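Local coordinates for putative bacterial transcription regulation protein (Staphylococcus aureus, PDB 3LUR) that probably takes part in transcriptional regulation as an effector-binding protein, at residues 5-10 with 97-102; 62-67 with 132-137; 103-108 with 144-149; 112-117 with 152-157. All blocks are in the same frame, centred on the assembly; numbering follows the deposited sequence.

Contacts 1, 2 and 4 share one antiparallel sheet that curls into a barrel, and contact 3 lies at one end of it, where two loops meet. Strand 149-156 is the common element: it neighbours strand 88-103 of contact 1 and strand 134-138 of contact 2, and carries the Ile152 and Met154 side chains of contact 4. Contacts 1 and 4 have centres about 9 Å apart, contacts 2 and 4 about 11 Å. Contacts 2 and 3 lie on opposite sides of the chain's centre, their centres about 22 Å apart. Small molecules, probably from the crystallisation liquor though such molecules often mark pockets, lie near contacts 3 and 4: tetraethylene glycol by Val106, ethanediol by Ile149 and Met154.

Contact 1: residues 5-10 with 97-102; sequences QLQQLA and YMVFEA
Gln5 with Val99 and Gln7 with Tyr97 form antiparallel hydrogen-bonded pairs, with Leu6 and Met98 as the non-hydrogen-bonded pair between them, while the two strands run at 127° to each other. The pairing closes the antiparallel barrel, because it joins the first strand in the order across the sheet to the last. Each hydrogen-bonded pair exchanges two backbone bonds; Val99 N reaches Gln5 O at 2.8 Å and Tyr97 N reaches Gln7 O at the same length. Between them, Leu6 CA makes a CA-H...O contact with Tyr97 O (3.3 Å). Side chains then alternate between the faces. Leu6 and Met98, a selenomethionine, lie side by side and point the same way, with Leu6 CD2 4.0 Å from Met98 CG. The other face carries Gln7, Val99 and Tyr97. Gln7 CG packs on Val99 CG2 at 3.6 Å, and a bend at chi2 (-64°) turns CD aside, so that the amide end leads away from strand 97-102. Further along, Trp153 meets the Tyr97 ring edge-to-face. The Leu9 side chain crosses that of Tyr97 at about a right angle, its CD1 resting 3.7 Å from Tyr97 CE1.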
loop_
_atom_site.group_PDB
_atom_site.type_symbol
_atom_site.label_atom_id
_atom_site.label_comp_id
_atom_site.label_asym_id
_atom_site.label_seq_id
_atom_site.Cartn_x
_atom_site.Cartn_y
_atom_site.Cartn_z
ATOM N N GLN A 5 14.332 1.550 6.712
ATOM C CA GLN A 5 14.989 0.264 6.832
ATOM C C GLN A 5 14.874 -0.440 5.501
ATOM O O GLN A 5 13.839 -0.354 4.825
ATOM C CB GLN A 5 14.334 -0.606 7.910
ATOM C CG GLN A 5 14.331 -0.011 9.305
ATOM C CD GLN A 5 15.712 0.019 9.944
ATOM O OE1 GLN A 5 16.649 -0.693 9.521
ATOM N NE2 GLN A 5 15.847 0.835 10.999
ATOM N N LEU A 6 15.950 -1.090 5.087
ATOM C CA LEU A 6 15.925 -1.874 3.866
ATOM C C LEU A 6 15.311 -3.219 4.197
ATOM O O LEU A 6 15.651 -3.855 5.212
ATOM C CB LEU A 6 17.328 -2.058 3.291
ATOM C CG LEU A 6 17.998 -0.782 2.814
ATOM C CD1 LEU A 6 19.483 -1.041 2.476
ATOM C CD2 LEU A 6 17.217 -0.243 1.603
ATOM N N GLN A 7 14.375 -3.648 3.367
ATOM C CA GLN A 7 13.740 -4.931 3.529
ATOM C C GLN A 7 13.628 -5.526 2.138
ATOM O O GLN A 7 13.794 -4.823 1.142
ATOM C CB GLN A 7 12.339 -4.795 4.134
ATOM C CG GLN A 7 12.283 -4.197 5.527
ATOM C CD GLN A 7 12.975 -5.059 6.583
ATOM O OE1 GLN A 7 13.359 -6.200 6.319
ATOM N NE2 GLN A 7 13.150 -4.500 7.786
ATOM N N GLN A 8 13.409 -6.823 2.058
ATOM C CA GLN A 8 13.204 -7.455 0.779
ATOM C C GLN A 8 12.074 -8.440 0.857
ATOM O O GLN A 8 11.894 -9.095 1.875
ATOM C CB GLN A 8 14.480 -8.118 0.285
ATOM C CG GLN A 8 15.029 -9.200 1.119
ATOM C CD GLN A 8 16.298 -9.748 0.514
ATOM O OE1 GLN A 8 17.214 -8.993 0.206
ATOM N NE2 GLN A 8 16.360 -11.064 0.331
ATOM N N LEU A 9 11.289 -8.516 -0.212
ATOM C CA LEU A 9 10.185 -9.449 -0.287
ATOM C C LEU A 9 10.320 -10.394 -1.497
ATOM O O LEU A 9 10.785 -9.993 -2.575
ATOM C CB LEU A 9 8.866 -8.702 -0.411
ATOM C CG LEU A 9 8.411 -7.778 0.713
ATOM C CD1 LEU A 9 7.095 -7.165 0.277
ATOM C CD2 LEU A 9 8.277 -8.531 2.045
ATOM N N ALA A 10 9.918 -11.644 -1.300
ATOM C CA ALA A 10 9.740 -12.587 -2.383
ATOM C C ALA A 10 8.493 -12.122 -3.144
ATOM O O ALA A 10 7.809 -11.176 -2.722
ATOM C CB ALA A 10 9.514 -13.961 -1.842
ATOM N N TYR A 97 13.097 -2.973 -0.839
ATOM C CA TYR A 97 12.304 -1.824 -0.489
ATOM C C TYR A 97 13.000 -0.967 0.531
ATOM O O TYR A 97 13.816 -1.461 1.322
ATOM C CB TYR A 97 10.970 -2.259 0.171
ATOM C CG TYR A 97 9.994 -2.979 -0.737
ATOM C CD1 TYR A 97 10.075 -4.344 -0.942
ATOM C CD2 TYR A 97 9.005 -2.284 -1.382
ATOM C CE1 TYR A 97 9.171 -4.992 -1.797
ATOM C CE2 TYR A 97 8.112 -2.892 -2.200
ATOM C CZ TYR A 97 8.184 -4.234 -2.418
ATOM O OH TYR A 97 7.273 -4.769 -3.259
HETATM N N MSE A 98 12.696 0.334 0.474
HETATM C CA MSE A 98 12.981 1.230 1.569
HETATM C C MSE A 98 11.659 1.299 2.317
HETATM O O MSE A 98 10.609 1.533 1.706
HETATM C CB MSE A 98 13.398 2.611 1.089
HETATM C CG MSE A 98 14.678 2.620 0.315
HETATM SE SE MSE A 98 15.012 4.444 -0.337
HETATM C CE MSE A 98 13.499 4.580 -1.533
ATOM N N VAL A 99 11.691 1.046 3.617
ATOM C CA VAL A 99 10.491 1.042 4.431
ATOM C C VAL A 99 10.506 2.178 5.434
ATOM O O VAL A 99 11.403 2.252 6.288
ATOM C CB VAL A 99 10.303 -0.277 5.158
ATOM C CG1 VAL A 99 8.949 -0.265 5.966
ATOM C CG2 VAL A 99 10.341 -1.418 4.176
ATOM N N PHE A 100 9.582 3.115 5.248
ATOM C CA PHE A 100 9.474 4.308 6.084
ATOM C C PHE A 100 8.317 4.115 7.034
ATOM O O PHE A 100 7.523 3.200 6.855
ATOM C CB PHE A 100 9.197 5.544 5.231
ATOM C CG PHE A 100 10.217 5.789 4.177
ATOM C CD1 PHE A 100 10.148 5.123 2.980
ATOM C CD2 PHE A 100 11.236 6.713 4.375
ATOM C CE1 PHE A 100 11.101 5.348 1.977
ATOM C CE2 PHE A 100 12.192 6.938 3.394
ATOM C CZ PHE A 100 12.129 6.272 2.203
ATOM N N GLU A 101 8.252 4.952 8.062
ATOM C CA GLU A 101 7.140 4.944 9.013
ATOM C C GLU A 101 6.458 6.306 9.029
ATOM O O GLU A 101 7.128 7.363 9.057
ATOM C CB GLU A 101 7.599 4.576 10.419
ATOM C CG GLU A 101 7.924 3.095 10.581
ATOM C CD GLU A 101 8.232 2.695 12.024
ATOM O OE1 GLU A 101 8.483 3.590 12.863
ATOM O OE2 GLU A 101 8.191 1.476 12.325
ATOM N N ALA A 102 5.141 6.278 8.943
ATOM C CA ALA A 102 4.320 7.449 9.121
ATOM C C ALA A 102 3.691 7.282 10.476
ATOM O O ALA A 102 3.115 6.253 10.758
ATOM C CB ALA A 102 3.245 7.520 8.059
#

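Contact 2: residues 62-67 with 132-137; sequences CIPELD and APFFEL
Cys62 sets its CB over one face of the Phe134 ring, a CH-pi contact in which CB lies 3.5 Å from the centroid of that ring and 19° off its normal. The carbon is displaced toward the rim, with Phe134 CE2 its closest ring atom at 3.3 Å. Phe134 has an uncommon first torsion: CG stands between the backbone N and the carbonyl carbon (chi1 55°), and the end of the side chain comes nearer to strand 62-64. Cys62 SG adds an oblique sulfur-aromatic contact, 4.4 Å from the centroid of the Phe134 ring. Pro64 CG meets the ring edge at CE1 (3.9 Å), while Met154 of the next strand adds further packing. This face of the sheet is turned to helix 108-124, whose His118 and Met114 touch Phe134. Beneath these side chains Cys62 and Phe134 form an antiparallel hydrogen-bonded pair, which joins strands 58-64 and 134-138 as neighbours in the antiparallel barrel. Cys62 N donates to Phe134 O over 2.7 Å, nearly along the C=O axis, and Phe134 N returns a bond to Cys62 O. The same Cys62 O receives a CA-H...O contact from Pro133 CA at 3.3 Å. At the polar edge, Glu136 OE2 comes no nearer to Cys62 SG than 4.1 Å, whereas Glu136 OE1 is held by the hydroxyls of Tyr138 and Tyr72, both outside the two segments. If the buried carboxylate is ionised, OE2 may place negative charge near Cys62 SG without bonding it.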
loop_
_atom_site.group_PDB
_atom_site.type_symbol
_atom_site.label_atom_id
_atom_site.label_comp_id
_atom_site.label_asym_id
_atom_site.label_seq_id
_atom_site.Cartn_x
_atom_site.Cartn_y
_atom_site.Cartn_z
ATOM N N CYS A 62 -0.404 1.155 -3.997
ATOM C CA CYS A 62 -0.440 2.184 -4.989
ATOM C C CYS A 62 0.167 1.658 -6.264
ATOM O O CYS A 62 1.309 1.195 -6.265
ATOM C CB CYS A 62 0.326 3.396 -4.474
ATOM S SG CYS A 62 -0.446 4.069 -2.954
ATOM N N ILE A 63 -0.628 1.694 -7.336
ATOM C CA ILE A 63 -0.268 1.110 -8.607
ATOM C C ILE A 63 -0.227 2.223 -9.654
ATOM O O ILE A 63 -1.254 2.598 -10.219
ATOM C CB ILE A 63 -1.262 -0.026 -9.023
ATOM C CG1 ILE A 63 -1.338 -1.098 -7.937
ATOM C CG2 ILE A 63 -0.842 -0.691 -10.389
ATOM C CD1 ILE A 63 -2.435 -2.142 -8.124
ATOM N N PRO A 64 0.961 2.793 -9.875
ATOM C CA PRO A 64 1.024 3.779 -10.978
ATOM C C PRO A 64 0.624 3.093 -12.263
ATOM O O PRO A 64 1.093 1.973 -12.540
ATOM C CB PRO A 64 2.492 4.187 -11.021
ATOM C CG PRO A 64 3.058 3.813 -9.668
ATOM C CD PRO A 64 2.258 2.607 -9.211
ATOM N N GLU A 65 -0.298 3.690 -13.002
ATOM C CA GLU A 65 -0.726 3.103 -14.255
ATOM C C GLU A 65 0.099 3.720 -15.386
ATOM O O GLU A 65 0.599 4.843 -15.271
ATOM C CB GLU A 65 -2.225 3.303 -14.484
ATOM C CG GLU A 65 -3.124 2.655 -13.406
ATOM C CD GLU A 65 -3.020 1.130 -13.349
ATOM O OE1 GLU A 65 -2.156 0.547 -14.053
ATOM O OE2 GLU A 65 -3.799 0.515 -12.595
ATOM N N LEU A 66 0.252 2.969 -16.465
ATOM C CA LEU A 66 1.090 3.415 -17.593
ATOM C C LEU A 66 0.658 4.769 -18.174
ATOM O O LEU A 66 1.523 5.612 -18.477
ATOM C CB LEU A 66 1.176 2.331 -18.692
ATOM C CG LEU A 66 2.202 1.183 -18.485
ATOM C CD1 LEU A 66 3.668 1.729 -18.239
ATOM C CD2 LEU A 66 1.795 0.233 -17.369
ATOM N N ASP A 67 -0.656 5.007 -18.275
ATOM C CA ASP A 67 -1.172 6.253 -18.858
ATOM C C ASP A 67 -1.186 7.459 -17.905
ATOM O O ASP A 67 -1.838 8.463 -18.196
ATOM C CB ASP A 67 -2.575 6.040 -19.414
ATOM N N ALA A 132 7.527 0.487 -9.793
ATOM C CA ALA A 132 6.760 -0.674 -9.488
ATOM C C ALA A 132 5.786 -0.223 -8.438
ATOM O O ALA A 132 5.926 0.892 -7.876
ATOM C CB ALA A 132 7.658 -1.777 -8.923
ATOM N N PRO A 133 4.835 -1.091 -8.105
ATOM C CA PRO A 133 3.892 -0.689 -7.065
ATOM C C PRO A 133 4.554 -0.444 -5.715
ATOM O O PRO A 133 5.577 -1.037 -5.407
ATOM C CB PRO A 133 2.909 -1.864 -7.023
ATOM C CG PRO A 133 2.969 -2.457 -8.366
ATOM C CD PRO A 133 4.425 -2.351 -8.750
ATOM N N PHE A 134 3.975 0.469 -4.932
ATOM C CA PHE A 134 4.459 0.761 -3.603
ATOM C C PHE A 134 3.252 0.711 -2.667
ATOM O O PHE A 134 2.129 0.831 -3.120
ATOM C CB PHE A 134 5.184 2.117 -3.550
ATOM C CG PHE A 134 4.376 3.284 -4.050
ATOM C CD1 PHE A 134 4.312 3.579 -5.421
ATOM C CD2 PHE A 134 3.719 4.126 -3.144
ATOM C CE1 PHE A 134 3.584 4.689 -5.889
ATOM C CE2 PHE A 134 2.977 5.236 -3.611
ATOM C CZ PHE A 134 2.907 5.504 -4.981
ATOM N N PHE A 135 3.474 0.502 -1.384
ATOM C CA PHE A 135 2.322 0.318 -0.507
ATOM C C PHE A 135 2.435 0.862 0.891
ATOM O O PHE A 135 3.523 1.032 1.435
ATOM C CB PHE A 135 1.904 -1.176 -0.481
ATOM C CG PHE A 135 2.968 -2.138 0.007
ATOM C CD1 PHE A 135 3.861 -2.717 -0.879
ATOM C CD2 PHE A 135 3.026 -2.511 1.356
ATOM C CE1 PHE A 135 4.807 -3.620 -0.444
ATOM C CE2 PHE A 135 3.960 -3.431 1.799
ATOM C CZ PHE A 135 4.870 -3.976 0.905
ATOM N N GLU A 136 1.256 1.112 1.457
ATOM C CA GLU A 136 1.077 1.433 2.849
ATOM C C GLU A 136 0.704 0.108 3.495
ATOM O O GLU A 136 -0.098 -0.640 2.943
ATOM C CB GLU A 136 -0.093 2.416 2.993
ATOM C CG GLU A 136 0.083 3.681 2.202
ATOM C CD GLU A 136 -1.218 4.322 1.756
ATOM O OE1 GLU A 136 -2.322 3.924 2.186
ATOM O OE2 GLU A 136 -1.127 5.245 0.954
ATOM N N LEU A 137 1.248 -0.178 4.656
ATOM C CA LEU A 137 0.913 -1.406 5.346
ATOM C C LEU A 137 0.370 -1.034 6.717
ATOM O O LEU A 137 1.058 -0.363 7.536
ATOM C CB LEU A 137 2.125 -2.328 5.442
ATOM C CG LEU A 137 1.923 -3.687 6.136
ATOM C CD1 LEU A 137 0.936 -4.575 5.318
ATOM C CD2 LEU A 137 3.244 -4.410 6.398
#

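Contact 3: residues 103-108 with 144-149; sequences QGAVPK and TSEKYI
The type I beta turn from Ser145 to Tyr148 packs on the loop around Gly104, which leads from strand 88-103 into helix 108-124, so the contact fastens two surface loops at the end of the barrel. Within the turn Ser145 OG accepts from Lys147 N at 3.0 Å, an ST turn. Three bonds then link the loops. Gly104 N donates to Tyr148 O (2.8 Å), in the plane of that carbonyl. Ala105 N meets Glu146 OE1 at 3.1 Å from above the carboxylate, 56° out of its plane. Gln103 stretches out with CG anti to its backbone N (chi1 -172°), and its NE2 donates to Lys147 O over 3.1 Å, an acceptor lying close to the amide plane. Gly104 sits at phi 147°, a backbone shape in which a CB would be jammed against the preceding carbonyl, and its CA approaches Glu146 O at 3.2 Å in a CA-H...O contact. Val106 CG2 packs obliquely on the Tyr148 ring, 3.7 Å from CD2, and Tyr148 OH is bonded to Gln139 O. A tetraethylene glycol, probably from the crystallisation liquor, lies about 4 Å from the Val106 side chain. Of the three bonds only Gly104 N to Tyr148 O is wholly backbone; the other two pair a backbone group with the Gln103 amide or the Glu146 carboxylate, so the joint depends on these side chains as well as the main chain.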
loop_
_atom_site.group_PDB
_atom_site.type_symbol
_atom_site.label_atom_id
_atom_site.label_comp_id
_atom_site.label_asym_id
_atom_site.label_seq_id
_atom_site.Cartn_x
_atom_site.Cartn_y
_atom_site.Cartn_z
ATOM N N GLN A 103 3.841 8.265 11.332
ATOM C CA GLN A 103 3.211 8.198 12.626
ATOM C C GLN A 103 2.125 9.248 12.728
ATOM O O GLN A 103 2.386 10.448 12.631
ATOM C CB GLN A 103 4.221 8.346 13.772
ATOM C CG GLN A 103 3.563 8.065 15.112
ATOM C CD GLN A 103 4.519 7.945 16.259
ATOM O OE1 GLN A 103 5.451 8.723 16.371
ATOM N NE2 GLN A 103 4.231 7.008 17.194
ATOM N N GLY A 104 0.909 8.793 12.968
ATOM C CA GLY A 104 -0.196 9.704 13.076
ATOM C C GLY A 104 -1.481 9.114 12.572
ATOM O O GLY A 104 -1.521 7.988 12.104
ATOM N N ALA A 105 -2.533 9.922 12.689
ATOM C CA ALA A 105 -3.891 9.537 12.359
ATOM C C ALA A 105 -4.062 9.276 10.886
ATOM O O ALA A 105 -3.567 10.040 10.054
ATOM C CB ALA A 105 -4.888 10.640 12.834
ATOM N N VAL A 106 -4.710 8.159 10.564
ATOM C CA VAL A 106 -4.969 7.765 9.166
ATOM C C VAL A 106 -6.274 8.464 8.761
ATOM O O VAL A 106 -7.234 8.456 9.528
ATOM C CB VAL A 106 -5.067 6.227 9.049
ATOM C CG1 VAL A 106 -5.270 5.791 7.627
ATOM C CG2 VAL A 106 -3.824 5.584 9.639
ATOM N N PRO A 107 -6.334 9.059 7.543
ATOM C CA PRO A 107 -5.321 9.028 6.484
ATOM C C PRO A 107 -4.337 10.200 6.439
ATOM O O PRO A 107 -3.325 10.086 5.761
ATOM C CB PRO A 107 -6.188 9.068 5.216
ATOM C CG PRO A 107 -7.289 10.033 5.605
ATOM C CD PRO A 107 -7.609 9.630 7.051
ATOM N N LYS A 108 -4.603 11.280 7.163
ATOM C CA LYS A 108 -3.799 12.497 7.003
ATOM C C LYS A 108 -2.301 12.284 7.187
ATOM O O LYS A 108 -1.505 12.753 6.350
ATOM C CB LYS A 108 -4.265 13.626 7.907
ATOM C CG LYS A 108 -3.436 14.920 7.735
ATOM C CD LYS A 108 -4.193 16.135 8.226
ATOM N N THR A 144 -6.905 6.071 14.435
ATOM C CA THR A 144 -7.235 7.470 14.670
ATOM C C THR A 144 -6.211 8.149 15.560
ATOM O O THR A 144 -6.287 9.357 15.766
ATOM C CB THR A 144 -8.626 7.665 15.318
ATOM O OG1 THR A 144 -8.651 7.181 16.698
ATOM C CG2 THR A 144 -9.695 6.966 14.473
ATOM N N SER A 145 -5.300 7.364 16.149
ATOM C CA SER A 145 -4.305 7.910 17.062
ATOM C C SER A 145 -3.174 8.665 16.390
ATOM O O SER A 145 -2.663 8.247 15.342
ATOM C CB SER A 145 -3.686 6.782 17.894
ATOM O OG SER A 145 -2.722 7.281 18.828
ATOM N N GLU A 146 -2.700 9.723 17.067
ATOM C CA GLU A 146 -1.549 10.463 16.549
ATOM C C GLU A 146 -0.292 9.629 16.729
ATOM O O GLU A 146 0.743 9.949 16.160
ATOM C CB GLU A 146 -1.402 11.851 17.199
ATOM C CG GLU A 146 -2.472 12.911 16.731
ATOM C CD GLU A 146 -2.726 13.018 15.161
ATOM O OE1 GLU A 146 -1.922 12.569 14.260
ATOM O OE2 GLU A 146 -3.794 13.581 14.829
ATOM N N LYS A 147 -0.411 8.497 17.439
ATOM C CA LYS A 147 0.716 7.595 17.672
ATOM C C LYS A 147 0.664 6.352 16.786
ATOM O O LYS A 147 1.578 5.531 16.817
ATOM C CB LYS A 147 0.787 7.166 19.153
ATOM C CG LYS A 147 1.363 8.214 20.129
ATOM C CD LYS A 147 0.352 9.291 20.510
ATOM C CE LYS A 147 0.865 10.159 21.683
ATOM N NZ LYS A 147 -0.243 10.983 22.311
ATOM N N TYR A 148 -0.389 6.204 15.983
ATOM C CA TYR A 148 -0.495 5.037 15.122
ATOM C C TYR A 148 0.606 5.030 14.069
ATOM O O TYR A 148 0.934 6.072 13.472
ATOM C CB TYR A 148 -1.885 4.953 14.445
ATOM C CG TYR A 148 -2.020 3.767 13.526
ATOM C CD1 TYR A 148 -2.357 2.503 14.028
ATOM C CD2 TYR A 148 -1.744 3.880 12.173
ATOM C CE1 TYR A 148 -2.450 1.399 13.189
ATOM C CE2 TYR A 148 -1.843 2.787 11.327
ATOM C CZ TYR A 148 -2.180 1.539 11.839
ATOM O OH TYR A 148 -2.257 0.470 10.968
ATOM N N ILE A 149 1.190 3.861 13.851
ATOM C CA ILE A 149 2.268 3.723 12.860
ATOM C C ILE A 149 1.851 2.947 11.635
ATOM O O ILE A 149 1.384 1.811 11.732
ATOM C CB ILE A 149 3.515 3.048 13.474
ATOM C CG1 ILE A 149 4.127 3.981 14.520
ATOM C CG2 ILE A 149 4.580 2.747 12.351
ATOM C CD1 ILE A 149 5.164 3.303 15.412
#

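Contact 4: residues 112-117 with 152-157; sequences QKMEEV and IWMPVK
Ile152 is the centre of this contact, and three residues of helix 112-117 close on it by apolar packing alone, for no hydrogen bond crosses. Its two branches divide the work. CG2 takes Met114, whose CE comes to 3.7 Å from Ile152 CG2 and whose SE lies only a little farther off; CD1 touches Lys113 CG, 3.8 Å away, the two side chains crossing obliquely. Met114, a selenomethionine, gets there by curling: its chain bends at chi2, and the bend at chi3 (79°) sets CE beside Ile152 CG2. Val117, one helical turn on from Lys113, likewise points its CB toward the strand. Its CG1 meets Met154 CG tip to tip at 3.6 Å, while its CG2 stands off at 4.4 Å from Ile152 CG2. In the Met154 conformer described, the two selenium atoms approach as well, Met114 SE to Met154 SE being 4.1 Å. Trp153, between Ile152 and Met154, points away from the helix, as alternation along a strand requires, and its ring stacks on Phe135. Phe134 touches both Met114 and Met154, which extends the packing to the next strand. With 25° between their directions and 10.4 Å between axes, the segments run roughly parallel, a helix laid on one face of the curved antiparallel sheet. Strand 88-103, helix 108-124 and strands 134-138 and 149-156 follow the strand-helix-strand-strand order that names the SHS2 clan, an alpha+beta build.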
loop_
_atom_site.group_PDB
_atom_site.type_symbol
_atom_site.label_atom_id
_atom_site.label_comp_id
_atom_site.label_asym_id
_atom_site.label_seq_id
_atom_site.Cartn_x
_atom_site.Cartn_y
_atom_site.Cartn_z
ATOM N N GLN A 112 0.594 12.796 4.365
ATOM C CA GLN A 112 1.692 13.742 4.616
ATOM C C GLN A 112 3.019 13.046 4.451
ATOM O O GLN A 112 3.928 13.549 3.777
ATOM C CB GLN A 112 1.627 14.325 6.018
ATOM C CG GLN A 112 2.619 15.515 6.281
ATOM C CD GLN A 112 4.073 15.126 6.682
ATOM O OE1 GLN A 112 4.396 13.950 7.025
ATOM N NE2 GLN A 112 4.944 16.137 6.692
ATOM N N LYS A 113 3.145 11.875 5.064
ATOM C CA LYS A 113 4.399 11.148 4.983
ATOM C C LYS A 113 4.685 10.675 3.575
ATOM O O LYS A 113 5.832 10.677 3.142
ATOM C CB LYS A 113 4.402 9.948 5.925
ATOM C CG LYS A 113 5.773 9.245 6.026
ATOM C CD LYS A 113 6.826 10.119 6.699
ATOM C CE LYS A 113 8.139 9.377 6.816
ATOM N NZ LYS A 113 9.033 9.952 7.809
HETATM N N MSE A 114 3.645 10.276 2.850
HETATM C CA MSE A 114 3.829 9.795 1.502
HETATM C C MSE A 114 4.372 10.949 0.637
HETATM O O MSE A 114 5.282 10.762 -0.183
HETATM C CB MSE A 114 2.519 9.232 0.942
HETATM C CG MSE A 114 2.686 8.671 -0.460
HETATM SE SE MSE A 114 3.900 7.128 -0.493
HETATM C CE MSE A 114 2.655 5.816 0.160
ATOM N N GLU A 115 3.844 12.144 0.832
ATOM C CA GLU A 115 4.358 13.301 0.116
ATOM C C GLU A 115 5.852 13.540 0.454
ATOM O O GLU A 115 6.656 13.837 -0.443
ATOM C CB GLU A 115 3.557 14.532 0.442
ATOM C CG GLU A 115 4.071 15.764 -0.261
ATOM N N GLU A 116 6.213 13.411 1.731
ATOM C CA GLU A 116 7.618 13.591 2.145
ATOM C C GLU A 116 8.475 12.515 1.465
ATOM O O GLU A 116 9.557 12.813 0.956
ATOM C CB GLU A 116 7.804 13.462 3.654
ATOM C CG GLU A 116 6.953 14.394 4.516
ATOM C CD GLU A 116 7.352 15.841 4.426
ATOM O OE1 GLU A 116 8.161 16.214 3.554
ATOM O OE2 GLU A 116 6.880 16.629 5.263
ATOM N N VAL A 117 7.979 11.276 1.457
ATOM C CA VAL A 117 8.710 10.157 0.821
ATOM C C VAL A 117 8.950 10.412 -0.665
ATOM O O VAL A 117 10.058 10.250 -1.138
ATOM C CB VAL A 117 7.981 8.819 0.999
ATOM C CG1 VAL A 117 8.619 7.771 0.129
ATOM C CG2 VAL A 117 8.014 8.410 2.432
ATOM N N ILE A 152 5.405 2.510 5.102
ATOM C CA ILE A 152 5.347 2.857 3.688
ATOM C C ILE A 152 6.526 2.121 3.019
ATOM O O ILE A 152 7.696 2.352 3.358
ATOM C CB ILE A 152 5.436 4.379 3.452
ATOM C CG1 ILE A 152 4.124 5.053 3.866
ATOM C CG2 ILE A 152 5.736 4.690 1.952
ATOM C CD1 ILE A 152 4.173 6.595 3.907
ATOM N N TRP A 153 6.205 1.271 2.068
ATOM C CA TRP A 153 7.191 0.420 1.408
ATOM C C TRP A 153 7.369 0.892 -0.009
ATOM O O TRP A 153 6.460 0.750 -0.828
ATOM C CB TRP A 153 6.690 -1.014 1.392
ATOM C CG TRP A 153 6.648 -1.699 2.698
ATOM C CD1 TRP A 153 5.867 -1.390 3.776
ATOM C CD2 TRP A 153 7.359 -2.888 3.045
ATOM N NE1 TRP A 153 6.092 -2.285 4.796
ATOM C CE2 TRP A 153 6.988 -3.228 4.368
ATOM C CE3 TRP A 153 8.278 -3.683 2.378
ATOM C CZ2 TRP A 153 7.530 -4.338 5.040
ATOM C CZ3 TRP A 153 8.800 -4.800 3.031
ATOM C CH2 TRP A 153 8.416 -5.113 4.353
HETATM N N MSE A 154 8.569 1.364 -0.314
HETATM C CA MSE A 154 8.897 1.903 -1.619
HETATM C C MSE A 154 9.954 1.007 -2.265
HETATM O O MSE A 154 11.039 0.817 -1.704
HETATM C CB MSE A 154 9.483 3.316 -1.482
HETATM C CG MSE A 154 8.648 4.238 -0.688
HETATM SE SE MSE A 154 6.886 4.566 -1.496
HETATM C CE MSE A 154 7.384 5.383 -3.130
ATOM N N PRO A 155 9.651 0.476 -3.458
ATOM C CA PRO A 155 10.572 -0.452 -4.127
ATOM C C PRO A 155 11.826 0.209 -4.676
ATOM O O PRO A 155 11.782 1.348 -5.179
ATOM C CB PRO A 155 9.721 -1.024 -5.247
ATOM C CG PRO A 155 8.765 0.020 -5.550
ATOM C CD PRO A 155 8.433 0.686 -4.261
ATOM N N VAL A 156 12.954 -0.463 -4.512
ATOM C CA VAL A 156 14.216 0.073 -4.994
ATOM C C VAL A 156 14.977 -1.014 -5.703
ATOM O O VAL A 156 14.686 -2.222 -5.546
ATOM C CB VAL A 156 15.074 0.646 -3.856
ATOM C CG1 VAL A 156 14.390 1.872 -3.225
ATOM C CG2 VAL A 156 15.337 -0.396 -2.785
ATOM N N LYS A 157 15.943 -0.605 -6.499
ATOM C CA LYS A 157 16.728 -1.550 -7.253
ATOM C C LYS A 157 17.641 -2.342 -6.335
ATOM O O LYS A 157 18.074 -1.834 -5.307
ATOM C CB LYS A 157 17.582 -0.818 -8.282
ATOM C CG LYS A 157 16.814 -0.044 -9.314
ATOM C CD LYS A 157 17.821 0.805 -10.157
ATOM C CE LYS A 157 17.145 1.619 -11.205
ATOM N NZ LYS A 157 18.116 2.462 -11.943
#